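Local atomic coordinates of aminopeptidase N family protein (Idiomarina loihiensis L2TR, PDB entry 4FGM), a protein that probably works as a zinc-dependent aminopeptidase of the M61 family, trimming residues from the N-terminal ends of peptides. Residues I6-I9 / L15-V18; L33-P38 / I67-W72; R44-H49 / N108-L113. All coordinates share one frame; numbering follows the deposited sequence.

Interaction 1: residues I6-I9 / L15-V18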
ATOM      1  N   ILE A   6     -27.881   4.897  -2.233  1.00 41.94           N
ATOM      2  CA  ILE A   6     -27.230   3.703  -2.758  1.00 39.81           C
ATOM      3  C   ILE A   6     -27.897   2.422  -2.292  1.00 38.12           C
ATOM      4  O   ILE A   6     -28.229   2.258  -1.107  1.00 38.13           O
ATOM      5  CB  ILE A   6     -25.740   3.636  -2.349  1.00 39.64           C
ATOM      6  CG1 ILE A   6     -24.981   4.838  -2.914  1.00 46.01           C
ATOM      7  CG2 ILE A   6     -25.122   2.357  -2.870  1.00 28.62           C
ATOM      8  CD1 ILE A   6     -23.555   4.952  -2.399  1.00 45.85           C
ATOM      9  N   THR A   7     -28.087   1.509  -3.235  1.00 36.74           N
ATOM     10  CA  THR A   7     -28.692   0.229  -2.918  1.00 40.44           C
ATOM     11  C   THR A   7     -27.964  -0.886  -3.654  1.00 40.33           C
ATOM     12  O   THR A   7     -27.743  -0.796  -4.859  1.00 38.84           O
ATOM     13  CB  THR A   7     -30.196   0.198  -3.331  1.00 43.38           C
ATOM     14  OG1 THR A   7     -30.898   1.267  -2.683  1.00 45.91           O
ATOM     15  CG2 THR A   7     -30.836  -1.125  -2.942  1.00 32.56           C
ATOM     16  N   PRO A   8     -27.541  -1.932  -2.928  1.00 43.04           N
ATOM     17  CA  PRO A   8     -26.850  -3.057  -3.570  1.00 41.80           C
ATOM     18  C   PRO A   8     -28.020  -3.838  -4.165  1.00 44.52           C
ATOM     19  O   PRO A   8     -28.445  -4.848  -3.611  1.00 44.83           O
ATOM     20  CB  PRO A   8     -26.217  -3.799  -2.392  1.00 39.56           C
ATOM     21  CG  PRO A   8     -26.118  -2.758  -1.320  1.00 36.71           C
ATOM     22  CD  PRO A   8     -27.413  -2.011  -1.465  1.00 39.38           C
ATOM     23  N   ILE A   9     -28.538  -3.357  -5.289  1.00 40.49           N
ATOM     24  CA  ILE A   9     -29.716  -3.944  -5.912  1.00 41.84           C
ATOM     25  C   ILE A   9     -29.621  -5.310  -6.577  1.00 44.94           C
ATOM     26  O   ILE A   9     -30.583  -6.076  -6.552  1.00 45.77           O
ATOM     27  CB  ILE A   9     -30.331  -2.942  -6.943  1.00 36.42           C
ATOM     28  CG1 ILE A   9     -31.795  -3.293  -7.204  1.00 43.33           C
ATOM     29  CG2 ILE A   9     -29.538  -2.963  -8.248  1.00 32.78           C
ATOM     30  CD1 ILE A   9     -32.704  -3.007  -6.019  1.00 41.49           C
ATOM     31  N   LEU A  15     -24.277  -5.278  -9.258  1.00 40.68           N
ATOM     32  CA  LEU A  15     -24.699  -3.928  -9.582  1.00 40.61           C
ATOM     33  C   LEU A  15     -25.297  -3.157  -8.422  1.00 41.28           C
ATOM     34  O   LEU A  15     -26.167  -3.657  -7.711  1.00 41.58           O
ATOM     35  CB  LEU A  15     -25.722  -3.969 -10.721  1.00 41.80           C
ATOM     36  CG  LEU A  15     -25.245  -4.452 -12.097  1.00 38.99           C
ATOM     37  CD1 LEU A  15     -26.441  -4.828 -12.952  1.00 37.07           C
ATOM     38  CD2 LEU A  15     -24.424  -3.358 -12.760  1.00 37.13           C
ATOM     39  N   PHE A  16     -24.818  -1.934  -8.227  1.00 41.59           N
ATOM     40  CA  PHE A  16     -25.361  -1.072  -7.191  1.00 38.49           C
ATOM     41  C   PHE A  16     -26.272  -0.098  -7.942  1.00 34.84           C
ATOM     42  O   PHE A  16     -25.965   0.282  -9.076  1.00 38.15           O
ATOM     43  CB  PHE A  16     -24.270  -0.233  -6.513  1.00 34.50           C
ATOM     44  CG  PHE A  16     -23.408  -0.978  -5.533  1.00 36.79           C
ATOM     45  CD1 PHE A  16     -22.208  -1.556  -5.935  1.00 33.63           C
ATOM     46  CD2 PHE A  16     -23.759  -1.033  -4.184  1.00 36.62           C
ATOM     47  CE1 PHE A  16     -21.353  -2.173  -4.998  1.00 34.61           C
ATOM     48  CE2 PHE A  16     -22.924  -1.641  -3.246  1.00 36.49           C
ATOM     49  CZ  PHE A  16     -21.712  -2.216  -3.658  1.00 32.43           C
ATOM     50  N   ASN A  17     -27.397   0.284  -7.343  1.00 33.76           N
ATOM     51  CA  ASN A  17     -28.259   1.285  -7.965  1.00 32.81           C
ATOM     52  C   ASN A  17     -27.872   2.551  -7.236  1.00 41.05           C
ATOM     53  O   ASN A  17     -27.712   2.538  -6.014  1.00 46.31           O
ATOM     54  CB  ASN A  17     -29.745   1.022  -7.718  1.00 30.89           C
ATOM     55  CG  ASN A  17     -30.397   0.261  -8.851  1.00 44.94           C
ATOM     56  OD1 ASN A  17     -29.741  -0.113  -9.830  1.00 50.13           O
ATOM     57  ND2 ASN A  17     -31.700   0.027  -8.725  1.00 47.46           N
ATOM     58  N   VAL A  18     -27.706   3.638  -7.974  1.00 37.40           N
ATOM     59  CA  VAL A  18     -27.333   4.899  -7.353  1.00 37.53           C
ATOM     60  C   VAL A  18     -28.213   6.042  -7.837  1.00 44.51           C
ATOM     61  O   VAL A  18     -28.518   6.152  -9.031  1.00 45.04           O
ATOM     62  CB  VAL A  18     -25.856   5.258  -7.641  1.00 40.61           C
ATOM     63  CG1 VAL A  18     -25.483   6.530  -6.905  1.00 40.10           C
ATOM     64  CG2 VAL A  18     -24.943   4.115  -7.213  1.00 38.95           C
TER
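Thr7 and Asn17 face each other as an antiparallel hydrogen-bonded pair and clamp the two strands together through their backbones. Thr7 N gives its hydrogen to Asn17 O at 3.0 Å, and Asn17 N returns one to Thr7 O at 2.7 Å. Both bonds are nearly straight, with angles of 162° and 168° at the hydrogen. Ile6 and Val18 follow as a non-hydrogen-bonded pair, their side chains on the buried face.

On that face the Phe16 ring is the main side-chain contact. Its CD2 meets Ile6 CG2 at 3.9 Å, while CE2 lies 3.9 Å from Pro8 CG, so these two ring atoms reach two residues of the partner strand, at an oblique angle. In Ile6, CG1 lies anti to the carbonyl carbon (chi1 -61°), which leaves CG2 anti to the backbone N and facing the ring.

At the other end Ile9 CG2 rests against the side-chain amide of Asn17, 3.3 Å from OD1. That oxygen is also hydrogen-bonded to Gln86, which is likely to limit the amide's rotation. Pro8 centres an inverse gamma turn, and the weak bond from Ile9 N to Thr7 O puts a second donor on an oxygen already bound by Asn17 N.

The pair belongs to the beta hairpin of strands 2-10 and 15-22 in the M61 N-terminal domain. Strand 81-91 continues the pairing beyond 15-22, and strand 123-127 runs parallel to 2-10 on its other side. Leu111 of helix 108-111 packs on Ile6 and Phe16, while Leu99 of strand 97-99 touches Pro8 and Phe16.

Interaction 2: residues L33-P38 / I67-W72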
ATOM      1  N   LEU A  33     -16.861  12.209 -12.333  1.00 40.14           N
ATOM      2  CA  LEU A  33     -16.382  11.166 -11.440  1.00 39.66           C
ATOM      3  C   LEU A  33     -14.858  11.157 -11.416  1.00 38.31           C
ATOM      4  O   LEU A  33     -14.203  11.278 -12.455  1.00 36.19           O
ATOM      5  CB  LEU A  33     -16.900   9.801 -11.892  1.00 38.30           C
ATOM      6  CG  LEU A  33     -16.753   8.705 -10.835  1.00 41.68           C
ATOM      7  CD1 LEU A  33     -17.732   9.002  -9.702  1.00 43.91           C
ATOM      8  CD2 LEU A  33     -17.034   7.324 -11.443  1.00 41.49           C
ATOM      9  N   PRO A  34     -14.273  11.020 -10.225  1.00 38.67           N
ATOM     10  CA  PRO A  34     -12.814  10.998 -10.107  1.00 40.38           C
ATOM     11  C   PRO A  34     -12.208   9.961 -11.049  1.00 40.86           C
ATOM     12  O   PRO A  34     -12.790   8.897 -11.254  1.00 40.63           O
ATOM     13  CB  PRO A  34     -12.594  10.628  -8.642  1.00 45.18           C
ATOM     14  CG  PRO A  34     -13.791  11.213  -7.959  1.00 40.64           C
ATOM     15  CD  PRO A  34     -14.915  10.854  -8.913  1.00 39.82           C
ATOM     16  N   ASN A  35     -11.047  10.269 -11.624  1.00 40.45           N
ATOM     17  CA  ASN A  35     -10.396   9.322 -12.513  1.00 40.46           C
ATOM     18  C   ASN A  35      -9.359   8.491 -11.764  1.00 45.87           C
ATOM     19  O   ASN A  35      -8.761   7.577 -12.328  1.00 49.74           O
ATOM     20  CB  ASN A  35      -9.772  10.040 -13.708  1.00 43.32           C
ATOM     21  CG  ASN A  35     -10.809  10.476 -14.711  1.00 46.61           C
ATOM     22  OD1 ASN A  35     -11.756   9.744 -14.980  1.00 48.14           O
ATOM     23  ND2 ASN A  35     -10.637  11.667 -15.275  1.00 47.11           N
ATOM     24  N   TRP A  36      -9.159   8.821 -10.488  1.00 41.12           N
ATOM     25  CA  TRP A  36      -8.251   8.082  -9.621  1.00 38.70           C
ATOM     26  C   TRP A  36      -8.639   8.333  -8.172  1.00 39.40           C
ATOM     27  O   TRP A  36      -9.285   9.329  -7.867  1.00 42.46           O
ATOM     28  CB  TRP A  36      -6.788   8.469  -9.857  1.00 38.30           C
ATOM     29  CG  TRP A  36      -6.419   9.887  -9.538  1.00 39.82           C
ATOM     30  CD1 TRP A  36      -6.646  10.990 -10.317  1.00 42.63           C
ATOM     31  CD2 TRP A  36      -5.694  10.351  -8.391  1.00 37.04           C
ATOM     32  NE1 TRP A  36      -6.097  12.105  -9.731  1.00 38.95           N
ATOM     33  CE2 TRP A  36      -5.502  11.743  -8.550  1.00 40.53           C
ATOM     34  CE3 TRP A  36      -5.174   9.726  -7.252  1.00 41.59           C
ATOM     35  CZ2 TRP A  36      -4.820  12.523  -7.608  1.00 42.79           C
ATOM     36  CZ3 TRP A  36      -4.491  10.507  -6.309  1.00 44.23           C
ATOM     37  CH2 TRP A  36      -4.319  11.890  -6.500  1.00 42.89           C
ATOM     38  N   ILE A  37      -8.257   7.429  -7.275  1.00 43.74           N
ATOM     39  CA  ILE A  37      -8.599   7.580  -5.867  1.00 40.29           C
ATOM     40  C   ILE A  37      -7.386   7.922  -5.016  1.00 44.39           C
ATOM     41  O   ILE A  37      -6.330   7.303  -5.151  1.00 43.64           O
ATOM     42  CB  ILE A  37      -9.256   6.290  -5.302  1.00 36.57           C
ATOM     43  CG1 ILE A  37      -9.538   6.469  -3.809  1.00 41.82           C
ATOM     44  CG2 ILE A  37      -8.351   5.088  -5.549  1.00 35.14           C
ATOM     45  CD1 ILE A  37     -10.305   5.336  -3.166  1.00 29.68           C
ATOM     46  N   PRO A  38      -7.525   8.922  -4.126  1.00 42.16           N
ATOM     47  CA  PRO A  38      -6.423   9.341  -3.250  1.00 38.39           C
ATOM     48  C   PRO A  38      -5.740   8.151  -2.592  1.00 41.07           C
ATOM     49  O   PRO A  38      -6.398   7.226  -2.135  1.00 47.49           O
ATOM     50  CB  PRO A  38      -7.116  10.258  -2.234  1.00 34.87           C
ATOM     51  CG  PRO A  38      -8.162  10.944  -3.086  1.00 36.76           C
ATOM     52  CD  PRO A  38      -8.710   9.788  -3.940  1.00 38.02           C
ATOM     53  N   ILE A  67     -20.282  14.071 -21.957  1.00 46.36           N
ATOM     54  CA  ILE A  67     -19.393  14.862 -22.796  1.00 47.85           C
ATOM     55  C   ILE A  67     -17.931  14.439 -22.791  1.00 51.10           C
ATOM     56  O   ILE A  67     -17.150  14.907 -23.616  1.00 55.49           O
ATOM     57  CB  ILE A  67     -19.504  16.375 -22.471  1.00 44.67           C
ATOM     58  CG1 ILE A  67     -19.188  16.636 -21.004  1.00 43.65           C
ATOM     59  CG2 ILE A  67     -20.911  16.866 -22.807  1.00 41.00           C
ATOM     60  CD1 ILE A  67     -18.987  18.098 -20.690  1.00 44.05           C
ATOM     61  N   SER A  68     -17.562  13.561 -21.864  1.00 47.50           N
ATOM     62  CA  SER A  68     -16.196  13.033 -21.814  1.00 47.79           C
ATOM     63  C   SER A  68     -16.239  11.662 -21.136  1.00 43.67           C
ATOM     64  O   SER A  68     -17.315  11.164 -20.808  1.00 41.22           O
ATOM     65  CB  SER A  68     -15.256  13.976 -21.054  1.00 42.75           C
ATOM     66  OG  SER A  68     -15.423  13.859 -19.654  1.00 54.72           O
ATOM     67  N   LYS A  69     -15.079  11.057 -20.910  1.00 42.10           N
ATOM     68  CA  LYS A  69     -15.048   9.740 -20.289  1.00 40.80           C
ATOM     69  C   LYS A  69     -15.626   9.700 -18.885  1.00 39.88           C
ATOM     70  O   LYS A  69     -16.117   8.659 -18.452  1.00 38.25           O
ATOM     71  CB  LYS A  69     -13.623   9.201 -20.245  1.00 37.85           C
ATOM     72  CG  LYS A  69     -12.706   9.909 -19.254  1.00 36.89           C
ATOM     73  CD  LYS A  69     -11.300   9.314 -19.309  1.00 39.78           C
ATOM     74  CE  LYS A  69     -10.381   9.960 -18.300  1.00 38.15           C
ATOM     75  NZ  LYS A  69      -9.046   9.314 -18.280  1.00 38.50           N
ATOM     76  N   ASN A  70     -15.582  10.826 -18.179  1.00 40.23           N
ATOM     77  CA  ASN A  70     -16.076  10.866 -16.808  1.00 40.57           C
ATOM     78  C   ASN A  70     -16.938  12.094 -16.494  1.00 44.08           C
ATOM     79  O   ASN A  70     -17.079  12.469 -15.331  1.00 45.64           O
ATOM     80  CB  ASN A  70     -14.883  10.875 -15.866  1.00 39.51           C
ATOM     81  CG  ASN A  70     -14.210  12.224 -15.828  1.00 45.56           C
ATOM     82  OD1 ASN A  70     -14.087  12.890 -16.857  1.00 46.78           O
ATOM     83  ND2 ASN A  70     -13.770  12.639 -14.650  1.00 35.92           N
ATOM     84  N   ARG A  71     -17.515  12.721 -17.511  1.00 41.81           N
ATOM     85  CA  ARG A  71     -18.306  13.918 -17.267  1.00 40.88           C
ATOM     86  C   ARG A  71     -19.618  13.962 -18.037  1.00 45.34           C
ATOM     87  O   ARG A  71     -19.665  13.658 -19.235  1.00 45.70           O
ATOM     88  CB  ARG A  71     -17.457  15.160 -17.586  1.00 37.23           C
ATOM     89  CG  ARG A  71     -18.066  16.501 -17.160  1.00 48.37           C
ATOM     90  CD  ARG A  71     -17.059  17.643 -17.315  1.00 51.45           C
ATOM     91  NE  ARG A  71     -15.959  17.540 -16.360  1.00 46.61           N
ATOM     92  CZ  ARG A  71     -15.924  18.159 -15.187  1.00 42.44           C
ATOM     93  NH1 ARG A  71     -16.925  18.942 -14.819  1.00 42.26           N
ATOM     94  NH2 ARG A  71     -14.900  17.973 -14.370  1.00 36.62           N
ATOM     95  N   TRP A  72     -20.684  14.334 -17.330  1.00 43.26           N
ATOM     96  CA  TRP A  72     -22.009  14.443 -17.926  1.00 44.18           C
ATOM     97  C   TRP A  72     -22.528  15.873 -17.803  1.00 46.50           C
ATOM     98  O   TRP A  72     -22.135  16.609 -16.891  1.00 45.08           O
ATOM     99  CB  TRP A  72     -22.986  13.490 -17.228  1.00 46.61           C
ATOM    100  CG  TRP A  72     -22.792  12.046 -17.563  1.00 42.86           C
ATOM    101  CD1 TRP A  72     -23.484  11.318 -18.483  1.00 42.60           C
ATOM    102  CD2 TRP A  72     -21.831  11.159 -16.987  1.00 38.89           C
ATOM    103  NE1 TRP A  72     -23.014  10.025 -18.517  1.00 42.69           N
ATOM    104  CE2 TRP A  72     -21.999   9.902 -17.606  1.00 39.42           C
ATOM    105  CE3 TRP A  72     -20.845  11.304 -16.004  1.00 36.54           C
ATOM    106  CZ2 TRP A  72     -21.216   8.796 -17.278  1.00 42.39           C
ATOM    107  CZ3 TRP A  72     -20.065  10.204 -15.677  1.00 40.76           C
ATOM    108  CH2 TRP A  72     -20.258   8.964 -16.312  1.00 46.08           C
TER
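Asn70 turns its side-chain amide onto the backbone of Leu33, and the two residues hold each other by two hydrogen bonds. Asn70 ND2 donates to Leu33 O at 2.6 Å in an almost linear bond of 173°. The acceptor lies close to the amide plane of Asn70, although the donor is tilted out of the carbonyl plane of Leu33. The second bond runs the other way, from Leu33 N to Asn70 O at 3.0 Å, so the N-H and the C=O of Leu33 are both used by one residue. With chi1 at 75°, Asn70 CG sits between its own N and carbonyl carbon, which swings the amide toward Leu33.

Asn35 meets Asn70 at about a right angle, the two amide planes 38° apart. Its OD1 lies against Asn70 CB at 3.4 Å, and the two ND2 groups, both donors, come close without bonding; Asn35 ND2 is instead bonded to Glu295 O. Lys69 and Asn35 approach each other from opposite directions, the extended lysine chain laying CE 3.5 Å from Asn35 ND2, and its ammonium group goes on to a salt bridge with Asp45. Replacing Asn70 by an alanine would remove the amide, and Leu33 O would probably lose its side-chain donor, with a gap opening beside the Asn35 amide.

The contact ties the short connection between strands 60-68 and 71-74 to the loop that follows strand 30-32. Beside it strands 30-32 and 71-74 pair antiparallel, with Trp72 bonding to Leu31 through the backbone, and Pro34 packs on Thr109 of helix 108-111.

Interaction 3: residues R44-H49 / N108-L113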
ATOM      1  N   ARG A  44      -7.362   5.302 -13.050  1.00 39.33           N
ATOM      2  CA  ARG A  44      -8.156   4.087 -13.187  1.00 38.24           C
ATOM      3  C   ARG A  44      -9.489   4.172 -13.940  1.00 40.91           C
ATOM      4  O   ARG A  44     -10.159   3.152 -14.124  1.00 42.54           O
ATOM      5  CB  ARG A  44      -8.395   3.488 -11.802  1.00 40.26           C
ATOM      6  CG  ARG A  44      -7.124   3.025 -11.122  1.00 42.16           C
ATOM      7  CD  ARG A  44      -7.434   2.195  -9.891  1.00 48.55           C
ATOM      8  NE  ARG A  44      -6.346   1.262  -9.622  1.00 60.84           N
ATOM      9  CZ  ARG A  44      -5.336   1.526  -8.812  1.00 62.76           C
ATOM     10  NH1 ARG A  44      -5.296   2.691  -8.191  1.00 70.54           N
ATOM     11  NH2 ARG A  44      -4.363   0.644  -8.643  1.00 58.48           N
ATOM     12  N   ASP A  45      -9.874   5.374 -14.362  1.00 42.33           N
ATOM     13  CA  ASP A  45     -11.118   5.587 -15.100  1.00 39.37           C
ATOM     14  C   ASP A  45     -12.353   4.846 -14.549  1.00 40.67           C
ATOM     15  O   ASP A  45     -13.031   4.110 -15.280  1.00 37.21           O
ATOM     16  CB  ASP A  45     -10.914   5.214 -16.573  1.00 37.60           C
ATOM     17  CG  ASP A  45      -9.906   6.120 -17.279  1.00 44.23           C
ATOM     18  OD1 ASP A  45      -9.675   7.250 -16.802  1.00 44.29           O
ATOM     19  OD2 ASP A  45      -9.353   5.713 -18.324  1.00 43.04           O
ATOM     20  N   PHE A  46     -12.655   5.060 -13.270  1.00 37.53           N
ATOM     21  CA  PHE A  46     -13.800   4.416 -12.631  1.00 39.93           C
ATOM     22  C   PHE A  46     -15.105   4.593 -13.416  1.00 42.60           C
ATOM     23  O   PHE A  46     -15.967   3.712 -13.416  1.00 36.68           O
ATOM     24  CB  PHE A  46     -13.988   4.961 -11.214  1.00 35.59           C
ATOM     25  CG  PHE A  46     -12.805   4.724 -10.298  1.00 38.87           C
ATOM     26  CD1 PHE A  46     -12.399   3.425  -9.974  1.00 31.03           C
ATOM     27  CD2 PHE A  46     -12.111   5.800  -9.740  1.00 42.98           C
ATOM     28  CE1 PHE A  46     -11.331   3.207  -9.117  1.00 41.70           C
ATOM     29  CE2 PHE A  46     -11.041   5.584  -8.882  1.00 39.92           C
ATOM     30  CZ  PHE A  46     -10.652   4.285  -8.569  1.00 45.43           C
ATOM     31  N   SER A  47     -15.245   5.723 -14.094  1.00 38.36           N
ATOM     32  CA  SER A  47     -16.449   6.016 -14.865  1.00 39.85           C
ATOM     33  C   SER A  47     -16.935   4.925 -15.821  1.00 36.70           C
ATOM     34  O   SER A  47     -18.104   4.913 -16.201  1.00 34.58           O
ATOM     35  CB  SER A  47     -16.247   7.311 -15.657  1.00 48.13           C
ATOM     36  OG  SER A  47     -16.044   8.400 -14.779  1.00 62.70           O
ATOM     37  N   LYS A  48     -16.044   4.023 -16.224  1.00 32.99           N
ATOM     38  CA  LYS A  48     -16.418   2.950 -17.149  1.00 42.56           C
ATOM     39  C   LYS A  48     -17.422   1.955 -16.565  1.00 41.30           C
ATOM     40  O   LYS A  48     -18.046   1.201 -17.310  1.00 41.65           O
ATOM     41  CB  LYS A  48     -15.174   2.184 -17.600  1.00 43.67           C
ATOM     42  CG  LYS A  48     -14.426   1.513 -16.457  1.00 43.46           C
ATOM     43  CD  LYS A  48     -13.067   0.999 -16.910  1.00 42.29           C
ATOM     44  CE  LYS A  48     -12.136   0.779 -15.723  1.00 46.64           C
ATOM     45  NZ  LYS A  48     -10.822   0.236 -16.156  1.00 43.00           N
ATOM     46  N   HIS A  49     -17.565   1.941 -15.239  1.00 36.50           N
ATOM     47  CA  HIS A  49     -18.495   1.021 -14.581  1.00 40.97           C
ATOM     48  C   HIS A  49     -19.899   1.608 -14.393  1.00 40.23           C
ATOM     49  O   HIS A  49     -20.819   0.917 -13.948  1.00 45.55           O
ATOM     50  CB  HIS A  49     -17.934   0.584 -13.224  1.00 32.23           C
ATOM     51  CG  HIS A  49     -16.578  -0.040 -13.307  1.00 32.62           C
ATOM     52  ND1 HIS A  49     -16.294  -1.095 -14.153  1.00 34.47           N
ATOM     53  CD2 HIS A  49     -15.422   0.244 -12.658  1.00 30.11           C
ATOM     54  CE1 HIS A  49     -15.023  -1.430 -14.020  1.00 35.80           C
ATOM     55  NE2 HIS A  49     -14.470  -0.635 -13.119  1.00 42.27           N
ATOM     56  N   ASN A 108     -16.571   5.682  -2.542  1.00 38.81           N
ATOM     57  CA  ASN A 108     -17.455   6.596  -3.234  1.00 37.70           C
ATOM     58  C   ASN A 108     -16.861   7.254  -4.468  1.00 37.79           C
ATOM     59  O   ASN A 108     -17.577   7.908  -5.232  1.00 45.41           O
ATOM     60  CB  ASN A 108     -18.028   7.599  -2.238  1.00 34.59           C
ATOM     61  CG  ASN A 108     -18.951   6.920  -1.239  1.00 41.95           C
ATOM     62  OD1 ASN A 108     -19.828   6.162  -1.636  1.00 38.52           O
ATOM     63  ND2 ASN A 108     -18.750   7.172   0.054  1.00 38.06           N
ATOM     64  N   THR A 109     -15.560   7.071  -4.678  1.00 34.77           N
ATOM     65  CA  THR A 109     -14.919   7.595  -5.884  1.00 37.87           C
ATOM     66  C   THR A 109     -15.479   6.788  -7.055  1.00 36.48           C
ATOM     67  O   THR A 109     -15.469   7.244  -8.192  1.00 42.83           O
ATOM     68  CB  THR A 109     -13.388   7.381  -5.886  1.00 36.12           C
ATOM     69  OG1 THR A 109     -13.080   6.167  -5.190  1.00 42.02           O
ATOM     70  CG2 THR A 109     -12.658   8.563  -5.249  1.00 30.82           C
ATOM     71  N   SER A 110     -15.965   5.581  -6.767  1.00 35.29           N
ATOM     72  CA  SER A 110     -16.525   4.712  -7.800  1.00 45.41           C
ATOM     73  C   SER A 110     -18.045   4.800  -7.924  1.00 41.72           C
ATOM     74  O   SER A 110     -18.593   4.557  -8.992  1.00 43.17           O
ATOM     75  CB  SER A 110     -16.147   3.243  -7.540  1.00 40.27           C
ATOM     76  OG  SER A 110     -14.796   2.983  -7.867  1.00 48.66           O
ATOM     77  N   LEU A 111     -18.723   5.142  -6.836  1.00 39.26           N
ATOM     78  CA  LEU A 111     -20.182   5.197  -6.858  1.00 41.38           C
ATOM     79  C   LEU A 111     -20.868   6.561  -6.938  1.00 40.79           C
ATOM     80  O   LEU A 111     -21.933   6.681  -7.536  1.00 43.22           O
ATOM     81  CB  LEU A 111     -20.733   4.445  -5.640  1.00 39.85           C
ATOM     82  CG  LEU A 111     -20.956   2.933  -5.804  1.00 40.03           C
ATOM     83  CD1 LEU A 111     -19.656   2.244  -6.174  1.00 39.23           C
ATOM     84  CD2 LEU A 111     -21.515   2.363  -4.525  1.00 40.81           C
ATOM     85  N   CYS A 112     -20.251   7.586  -6.362  1.00 44.10           N
ATOM     86  CA  CYS A 112     -20.866   8.908  -6.310  1.00 38.03           C
ATOM     87  C   CYS A 112     -20.352  10.015  -7.210  1.00 40.01           C
ATOM     88  O   CYS A 112     -19.281  10.575  -6.964  1.00 38.17           O
ATOM     89  CB  CYS A 112     -20.816   9.408  -4.867  1.00 33.51           C
ATOM     90  SG  CYS A 112     -21.586   8.283  -3.716  1.00 41.76           S
ATOM     91  N   LEU A 113     -21.131  10.359  -8.231  1.00 35.53           N
ATOM     92  CA  LEU A 113     -20.747  11.447  -9.126  1.00 39.07           C
ATOM     93  C   LEU A 113     -20.703  12.760  -8.346  1.00 44.38           C
ATOM     94  O   LEU A 113     -21.546  13.014  -7.487  1.00 35.96           O
ATOM     95  CB  LEU A 113     -21.751  11.587 -10.270  1.00 39.58           C
ATOM     96  CG  LEU A 113     -21.767  10.480 -11.322  1.00 42.68           C
ATOM     97  CD1 LEU A 113     -22.884  10.752 -12.313  1.00 42.55           C
ATOM     98  CD2 LEU A 113     -20.422  10.422 -12.034  1.00 30.39           C
TER
HETATM   99  O   HOH W   1     -17.122   2.991 -10.796  1.00 44.44           O
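A 3-10 turn, residues 46-49, faces the short, weakly bonded helix about 108-111 inside the M61 N-terminal domain, and Phe46 is the side chain that spans the space between them. Its ring comes up against Ser110, with CD1 3.2 Å from Ser110 OG. On the Thr109 side, Phe46 CD2 lies 4.0 Å from Thr109 O, while CE2 approaches Thr109 CB at 4.2 Å. Both oxygens approach the ring obliquely. Arg44 CB covers one ring face, set toward the rim, from within the same loop.

The torsions of both main residues bring these groups together. Phe46 CG lies opposite its own carbonyl carbon (chi1 -61°), which sends the ring toward the helix; Ser110 OG takes the corresponding place on its residue (chi1 -75°) and ends beside the ring. The serine oxygen also has a weak hydrogen bond with Ser96 O.

A water completes the junction. It donates to Phe46 O at 3.0 Å and to Ser110 O at 2.8 Å, joining the two backbones where no direct bond between them is made. It also lies at the edge of the His49 ring, in its plane. Phe46 O has a second partner in His49 N, a bond of 3.0 Å that closes the turn.

Chemically, the join is part apolar and part polar: a phenyl ring set against oxygens, and a water whose two hydrogens satisfy two carbonyls. With no direct hydrogen bond between the segments, the junction between these two segments probably relies on the fit of Phe46 and on this water, so the attachment is likely to depend on shape as much as on bonding.

How the interactions relate
Interactions 2 and 3 are close neighbours, their centres about 7 Å apart, and their segments alternate along the chain. Lys69 NZ forms a salt bridge with Asp45 OD1 at 2.6 Å, and Asn35 O probably accepts a hydrogen bond from Arg44 N at 2.8 Å. Interaction 1 adjoins interaction 3, with centres about 13 Å apart: Leu111 CD2 packs 3.9 Å from Ile6 CD1. Interactions 1 and 2 do not touch, their nearest atoms about 9 Å apart; interaction 3 touches both, 108-113 against interaction 1 and 44-49 against interaction 2. None includes a zinc ligand, but the Phe46 side chain lies about 10 Å from the bound maleic acid, whose pocket includes the zinc ligands His273, His277 and Glu307.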